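Local coordinates for cell division protein FtsZ 1 (Methanocaldococcus jannaschii, PDB 2VAP), which binds GTP and probably hydrolyses it while polymerising into the contractile ring that marks the future site of cell division, at residues 221-232 / 286-297. Sequence-based numbering, arbitrary orientation.
Sequences GLVELITKDGLI and LIHVMGPEDLTL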
ATOM      1  N   GLY A 221      -6.226   0.576  -3.724  1.00 13.65           N
ATOM      2  CA  GLY A 221      -6.068  -0.099  -5.013  1.00 15.71           C
ATOM      3  C   GLY A 221      -5.576  -1.532  -4.904  1.00 14.20           C
ATOM      4  O   GLY A 221      -6.046  -2.409  -5.630  1.00 13.02           O
ATOM      5  N   LEU A 222      -4.630  -1.773  -3.999  1.00 10.21           N
ATOM      6  CA  LEU A 222      -4.110  -3.122  -3.778  1.00  9.76           C
ATOM      7  C   LEU A 222      -5.114  -4.021  -3.057  1.00 10.03           C
ATOM      8  O   LEU A 222      -5.297  -5.178  -3.440  1.00 13.30           O
ATOM      9  CB  LEU A 222      -2.779  -3.088  -3.019  1.00 10.25           C
ATOM     10  CG  LEU A 222      -1.516  -2.831  -3.846  1.00 13.41           C
ATOM     11  CD1 LEU A 222      -0.360  -2.428  -2.944  1.00 13.35           C
ATOM     12  CD2 LEU A 222      -1.145  -4.050  -4.686  1.00 17.44           C
ATOM     13  N   VAL A 223      -5.757  -3.482  -2.022  1.00 10.97           N
ATOM     14  CA  VAL A 223      -6.768  -4.217  -1.260  1.00  8.40           C
ATOM     15  C   VAL A 223      -7.954  -4.599  -2.148  1.00  8.08           C
ATOM     16  O   VAL A 223      -8.348  -5.767  -2.201  1.00  9.91           O
ATOM     17  CB  VAL A 223      -7.272  -3.406  -0.030  1.00  9.11           C
ATOM     18  CG1 VAL A 223      -8.498  -4.067   0.602  1.00 10.93           C
ATOM     19  CG2 VAL A 223      -6.170  -3.254   1.003  1.00  9.47           C
ATOM     20  N   GLU A 224      -8.502  -3.613  -2.853  1.00 10.17           N
ATOM     21  CA  GLU A 224      -9.727  -3.806  -3.631  1.00 10.98           C
ATOM     22  C   GLU A 224      -9.518  -4.594  -4.928  1.00 12.22           C
ATOM     23  O   GLU A 224     -10.480  -5.092  -5.522  1.00 12.64           O
ATOM     24  CB  GLU A 224     -10.442  -2.470  -3.867  1.00 12.00           C
ATOM     25  CG  GLU A 224     -10.984  -1.859  -2.569  1.00 12.48           C
ATOM     26  CD  GLU A 224     -11.867  -0.640  -2.774  1.00 17.48           C
ATOM     27  OE1 GLU A 224     -11.801  -0.005  -3.848  1.00 17.07           O
ATOM     28  OE2 GLU A 224     -12.627  -0.309  -1.839  1.00 16.34           O
ATOM     29  N   LEU A 225      -8.261  -4.723  -5.348  1.00 13.55           N
ATOM     30  CA  LEU A 225      -7.896  -5.656  -6.413  1.00 10.56           C
ATOM     31  C   LEU A 225      -8.356  -7.069  -6.036  1.00 10.87           C
ATOM     32  O   LEU A 225      -8.789  -7.841  -6.894  1.00 16.01           O
ATOM     33  CB  LEU A 225      -6.382  -5.622  -6.656  1.00 15.02           C
ATOM     34  CG  LEU A 225      -5.777  -6.490  -7.763  1.00 13.59           C
ATOM     35  CD1 LEU A 225      -6.192  -6.003  -9.144  1.00 17.85           C
ATOM     36  CD2 LEU A 225      -4.264  -6.505  -7.642  1.00 16.90           C
ATOM     37  N   ILE A 226      -8.273  -7.380  -4.742  1.00 12.06           N
ATOM     38  CA  ILE A 226      -8.699  -8.669  -4.201  1.00 11.50           C
ATOM     39  C   ILE A 226     -10.173  -8.664  -3.775  1.00 11.63           C
ATOM     40  O   ILE A 226     -10.919  -9.591  -4.100  1.00 15.30           O
ATOM     41  CB  ILE A 226      -7.819  -9.089  -2.987  1.00 15.41           C
ATOM     42  CG1 ILE A 226      -6.329  -9.011  -3.345  1.00 17.14           C
ATOM     43  CG2 ILE A 226      -8.195 -10.490  -2.494  1.00 20.49           C
ATOM     44  CD1 ILE A 226      -5.395  -8.966  -2.147  1.00 23.43           C
ATOM     45  N   THR A 227     -10.588  -7.612  -3.068  1.00 12.07           N
ATOM     46  CA  THR A 227     -11.862  -7.622  -2.333  1.00 13.04           C
ATOM     47  C   THR A 227     -13.085  -7.094  -3.084  1.00 10.81           C
ATOM     48  O   THR A 227     -14.206  -7.530  -2.822  1.00 15.89           O
ATOM     49  CB  THR A 227     -11.760  -6.836  -1.004  1.00 12.49           C
ATOM     50  OG1 THR A 227     -11.504  -5.454  -1.281  1.00 11.22           O
ATOM     51  CG2 THR A 227     -10.654  -7.394  -0.119  1.00 10.93           C
ATOM     52  N   LYS A 228     -12.871  -6.146  -3.994  1.00  9.29           N
ATOM     53  CA  LYS A 228     -13.980  -5.456  -4.654  1.00 11.52           C
ATOM     54  C   LYS A 228     -14.564  -6.267  -5.807  1.00 13.84           C
ATOM     55  O   LYS A 228     -13.848  -7.004  -6.488  1.00 13.91           O
ATOM     56  CB  LYS A 228     -13.530  -4.073  -5.141  1.00 12.00           C
ATOM     57  CG  LYS A 228     -14.653  -3.160  -5.621  1.00 11.41           C
ATOM     58  CD  LYS A 228     -14.135  -1.766  -5.929  1.00 16.18           C
ATOM     59  CE  LYS A 228     -15.246  -0.866  -6.446  1.00 20.84           C
ATOM     60  NZ  LYS A 228     -14.794   0.545  -6.591  1.00 19.96           N
ATOM     61  N   ASP A 229     -15.874  -6.130  -6.005  1.00 11.42           N
ATOM     62  CA  ASP A 229     -16.545  -6.694  -7.169  1.00 12.22           C
ATOM     63  C   ASP A 229     -15.937  -6.079  -8.424  1.00 11.59           C
ATOM     64  O   ASP A 229     -15.757  -4.863  -8.500  1.00 13.12           O
ATOM     65  CB  ASP A 229     -18.041  -6.391  -7.118  1.00 16.31           C
ATOM     66  CG  ASP A 229     -18.809  -7.061  -8.236  1.00 15.90           C
ATOM     67  OD1 ASP A 229     -19.122  -6.380  -9.236  1.00 17.90           O
ATOM     68  OD2 ASP A 229     -19.088  -8.270  -8.121  1.00 16.06           O
ATOM     69  N   GLY A 230     -15.607  -6.918  -9.399  1.00 17.96           N
ATOM     70  CA  GLY A 230     -14.964  -6.429 -10.611  1.00 17.01           C
ATOM     71  C   GLY A 230     -15.383  -7.128 -11.886  1.00 16.75           C
ATOM     72  O   GLY A 230     -16.074  -8.153 -11.853  1.00 15.65           O
ATOM     73  N   LEU A 231     -14.969  -6.550 -13.011  1.00 14.91           N
ATOM     74  CA  LEU A 231     -15.074  -7.202 -14.312  1.00 13.30           C
ATOM     75  C   LEU A 231     -14.213  -8.456 -14.270  1.00 12.37           C
ATOM     76  O   LEU A 231     -14.630  -9.527 -14.712  1.00 20.33           O
ATOM     77  CB  LEU A 231     -14.582  -6.275 -15.430  1.00 16.88           C
ATOM     78  CG  LEU A 231     -15.414  -5.067 -15.864  1.00 29.04           C
ATOM     79  CD1 LEU A 231     -15.210  -3.884 -14.931  1.00 39.62           C
ATOM     80  CD2 LEU A 231     -15.042  -4.681 -17.286  1.00 34.52           C
ATOM     81  N   ILE A 232     -13.005  -8.291 -13.731  1.00 14.90           N
ATOM     82  CA  ILE A 232     -12.063  -9.382 -13.509  1.00 18.44           C
ATOM     83  C   ILE A 232     -11.610  -9.344 -12.053  1.00 24.38           C
ATOM     84  O   ILE A 232     -10.901  -8.422 -11.636  1.00 20.57           O
ATOM     85  CB  ILE A 232     -10.829  -9.275 -14.448  1.00 15.90           C
ATOM     86  CG1 ILE A 232     -11.252  -9.315 -15.924  1.00 23.86           C
ATOM     87  CG2 ILE A 232      -9.783 -10.356 -14.122  1.00 15.31           C
ATOM     88  CD1 ILE A 232     -11.937 -10.601 -16.368  1.00 25.88           C
ATOM     89  N   LEU A 286       1.621  -6.223 -10.197  1.00  9.76           N
ATOM     90  CA  LEU A 286       0.178  -6.222  -9.988  1.00  7.20           C
ATOM     91  C   LEU A 286      -0.411  -5.038 -10.744  1.00 12.61           C
ATOM     92  O   LEU A 286       0.112  -3.923 -10.669  1.00 12.99           O
ATOM     93  CB  LEU A 286      -0.176  -6.137  -8.499  1.00  8.29           C
ATOM     94  CG  LEU A 286       0.274  -7.276  -7.575  1.00 12.80           C
ATOM     95  CD1 LEU A 286       1.625  -6.967  -6.943  1.00 17.75           C
ATOM     96  CD2 LEU A 286      -0.762  -7.521  -6.493  1.00 23.50           C
ATOM     97  N   ILE A 287      -1.485  -5.291 -11.488  1.00 10.11           N
ATOM     98  CA  ILE A 287      -2.146  -4.251 -12.274  1.00  8.62           C
ATOM     99  C   ILE A 287      -3.614  -4.153 -11.883  1.00 10.53           C
ATOM    100  O   ILE A 287      -4.354  -5.135 -11.972  1.00 11.05           O
ATOM    101  CB  ILE A 287      -2.051  -4.520 -13.804  1.00 10.05           C
ATOM    102  CG1 ILE A 287      -0.600  -4.764 -14.232  1.00 13.41           C
ATOM    103  CG2 ILE A 287      -2.666  -3.360 -14.598  1.00 15.20           C
ATOM    104  CD1 ILE A 287      -0.454  -5.253 -15.663  1.00 16.13           C
ATOM    105  N   HIS A 288      -4.026  -2.971 -11.439  1.00  9.20           N
ATOM    106  CA  HIS A 288      -5.432  -2.703 -11.170  1.00  8.98           C
ATOM    107  C   HIS A 288      -5.941  -1.646 -12.143  1.00 12.14           C
ATOM    108  O   HIS A 288      -5.551  -0.477 -12.066  1.00 11.37           O
ATOM    109  CB  HIS A 288      -5.643  -2.246  -9.723  1.00 10.29           C
ATOM    110  CG  HIS A 288      -7.077  -2.267  -9.283  1.00 12.15           C
ATOM    111  ND1 HIS A 288      -7.446  -2.279  -7.954  1.00 12.12           N
ATOM    112  CD2 HIS A 288      -8.231  -2.292  -9.992  1.00 15.69           C
ATOM    113  CE1 HIS A 288      -8.764  -2.297  -7.864  1.00 11.53           C
ATOM    114  NE2 HIS A 288      -9.265  -2.307  -9.087  1.00 15.92           N
ATOM    115  N   VAL A 289      -6.804  -2.072 -13.061  1.00 11.28           N
ATOM    116  CA  VAL A 289      -7.432  -1.169 -14.020  1.00 11.98           C
ATOM    117  C   VAL A 289      -8.777  -0.718 -13.460  1.00 12.69           C
ATOM    118  O   VAL A 289      -9.619  -1.542 -13.099  1.00 11.67           O
ATOM    119  CB  VAL A 289      -7.627  -1.839 -15.405  1.00  9.38           C
ATOM    120  CG1 VAL A 289      -8.150  -0.832 -16.427  1.00 15.04           C
ATOM    121  CG2 VAL A 289      -6.321  -2.459 -15.895  1.00 13.89           C
ATOM    122  N   MET A 290      -8.964   0.595 -13.377  1.00 10.63           N
ATOM    123  CA  MET A 290     -10.192   1.172 -12.841  1.00 11.40           C
ATOM    124  C   MET A 290     -10.825   2.099 -13.866  1.00 15.77           C
ATOM    125  O   MET A 290     -10.125   2.831 -14.564  1.00 16.15           O
ATOM    126  CB  MET A 290      -9.905   1.934 -11.547  1.00 15.85           C
ATOM    127  CG  MET A 290      -9.471   1.050 -10.386  1.00 17.57           C
ATOM    128  SD  MET A 290      -8.527   1.938  -9.132  1.00 24.31           S
ATOM    129  CE  MET A 290      -6.936   2.096  -9.943  1.00 30.02           C
ATOM    130  N   GLY A 291     -12.150   2.063 -13.959  1.00 15.15           N
ATOM    131  CA  GLY A 291     -12.859   2.899 -14.921  1.00 15.03           C
ATOM    132  C   GLY A 291     -14.322   3.106 -14.586  1.00 18.14           C
ATOM    133  O   GLY A 291     -14.801   2.618 -13.560  1.00 16.54           O
ATOM    134  N   PRO A 292     -15.045   3.838 -15.453  1.00 18.20           N
ATOM    135  CA  PRO A 292     -16.476   4.051 -15.272  1.00 20.76           C
ATOM    136  C   PRO A 292     -17.262   2.796 -15.644  1.00 18.89           C
ATOM    137  O   PRO A 292     -16.665   1.756 -15.936  1.00 18.20           O
ATOM    138  CB  PRO A 292     -16.793   5.194 -16.251  1.00 17.16           C
ATOM    139  CG  PRO A 292     -15.464   5.674 -16.777  1.00 27.11           C
ATOM    140  CD  PRO A 292     -14.548   4.510 -16.664  1.00 20.59           C
ATOM    141  N   GLU A 293     -18.589   2.902 -15.641  1.00 18.81           N
ATOM    142  CA  GLU A 293     -19.468   1.774 -15.955  1.00 22.41           C
ATOM    143  C   GLU A 293     -19.255   1.215 -17.366  1.00 19.72           C
ATOM    144  O   GLU A 293     -19.591   0.060 -17.637  1.00 22.55           O
ATOM    145  CB  GLU A 293     -20.937   2.167 -15.759  1.00 22.22           C
ATOM    146  CG  GLU A 293     -21.369   2.334 -14.299  1.00 34.03           C
ATOM    147  CD  GLU A 293     -20.938   3.659 -13.680  1.00500.00           C
ATOM    148  OE1 GLU A 293     -20.917   3.748 -12.435  1.00 27.29           O
ATOM    149  OE2 GLU A 293     -20.621   4.610 -14.429  1.00 39.47           O
ATOM    150  N   ASP A 294     -18.686   2.035 -18.250  1.00 21.47           N
ATOM    151  CA  ASP A 294     -18.457   1.648 -19.643  1.00 19.35           C
ATOM    152  C   ASP A 294     -17.066   1.051 -19.905  1.00 19.57           C
ATOM    153  O   ASP A 294     -16.662   0.893 -21.061  1.00 22.99           O
ATOM    154  CB  ASP A 294     -18.738   2.830 -20.588  1.00 24.69           C
ATOM    155  CG  ASP A 294     -17.800   4.013 -20.365  1.00 37.06           C
ATOM    156  OD1 ASP A 294     -16.987   3.991 -19.415  1.00 28.52           O
ATOM    157  OD2 ASP A 294     -17.881   4.978 -21.154  1.00 34.39           O
ATOM    158  N   LEU A 295     -16.344   0.724 -18.833  1.00 21.06           N
ATOM    159  CA  LEU A 295     -15.048   0.049 -18.944  1.00 16.62           C
ATOM    160  C   LEU A 295     -15.221  -1.325 -19.585  1.00 14.41           C
ATOM    161  O   LEU A 295     -16.123  -2.082 -19.217  1.00 21.26           O
ATOM    162  CB  LEU A 295     -14.382  -0.084 -17.566  1.00 15.89           C
ATOM    163  CG  LEU A 295     -13.018  -0.780 -17.461  1.00 17.48           C
ATOM    164  CD1 LEU A 295     -11.897   0.081 -18.035  1.00 20.53           C
ATOM    165  CD2 LEU A 295     -12.717  -1.151 -16.016  1.00 17.71           C
ATOM    166  N   THR A 296     -14.362  -1.636 -20.552  1.00 15.65           N
ATOM    167  CA  THR A 296     -14.428  -2.913 -21.260  1.00 16.39           C
ATOM    168  C   THR A 296     -13.237  -3.807 -20.932  1.00 20.02           C
ATOM    169  O   THR A 296     -12.179  -3.323 -20.517  1.00 17.43           O
ATOM    170  CB  THR A 296     -14.498  -2.721 -22.795  1.00 18.81           C
ATOM    171  OG1 THR A 296     -13.278  -2.133 -23.266  1.00 22.39           O
ATOM    172  CG2 THR A 296     -15.678  -1.837 -23.184  1.00 21.24           C
ATOM    173  N   LEU A 297     -13.421  -5.112 -21.129  1.00 20.15           N
ATOM    174  CA  LEU A 297     -12.343  -6.089 -20.995  1.00 18.09           C
ATOM    175  C   LEU A 297     -11.219  -5.801 -21.993  1.00 17.51           C
ATOM    176  O   LEU A 297     -10.042  -5.993 -21.682  1.00 18.70           O
ATOM    177  CB  LEU A 297     -12.881  -7.512 -21.189  1.00 23.10           C
ATOM    178  CG  LEU A 297     -11.913  -8.699 -21.099  1.00 32.66           C
ATOM    179  CD1 LEU A 297     -11.381  -8.883 -19.685  1.00 48.98           C
ATOM    180  CD2 LEU A 297     -12.582  -9.975 -21.585  1.00 40.45           C
TER
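His288 on strand 286-291 meets Gly221 and Leu225 on helix 221-227 where the long central helix of the tubulin/FtsZ fold, 204-227, packs on the mixed sheet of the C-terminal domain. The helix passes over the strand at 81°, with 8.9 Å between the short axes. One hydrogen bond joins the two elements: His288 ND1 donates to Gly221 O over 2.7 Å, nearly straight and in the ring plane, on a carbonyl lone pair. That oxygen also accepts the helical bond from Leu225 N. Across the ring, NE2 is hydrogen-bonded to Thr322 OG1 of strand 316-323; the bonds at ND1 and NE2 hold the buried imidazole against rotation and tie the C-terminal part of the helix to the sheet. Leu225 CD1 lies over one ring face in a CH-pi contact, 4.2 Å from the centroid, while Met290 SD sits over the opposite face, above the ring centre. With CG anti to the backbone N (chi1 -178°), Leu225 sends CD2 to Leu286 CD2, 3.8 Å away; Leu222 CD2 reaches the same methyl at 3.9 Å, the side chains nearly perpendicular. Beyond the helix, the chain forms a classic beta bulge, Leu231 and Ile232 facing Ala321, and packs on the end of turn 292-295 and the start of helix 297-310. Leu231 CD1 meets Leu295 CD2, and Ile232 places both CG1 and CD1 3.8 Å from Leu297 CD1.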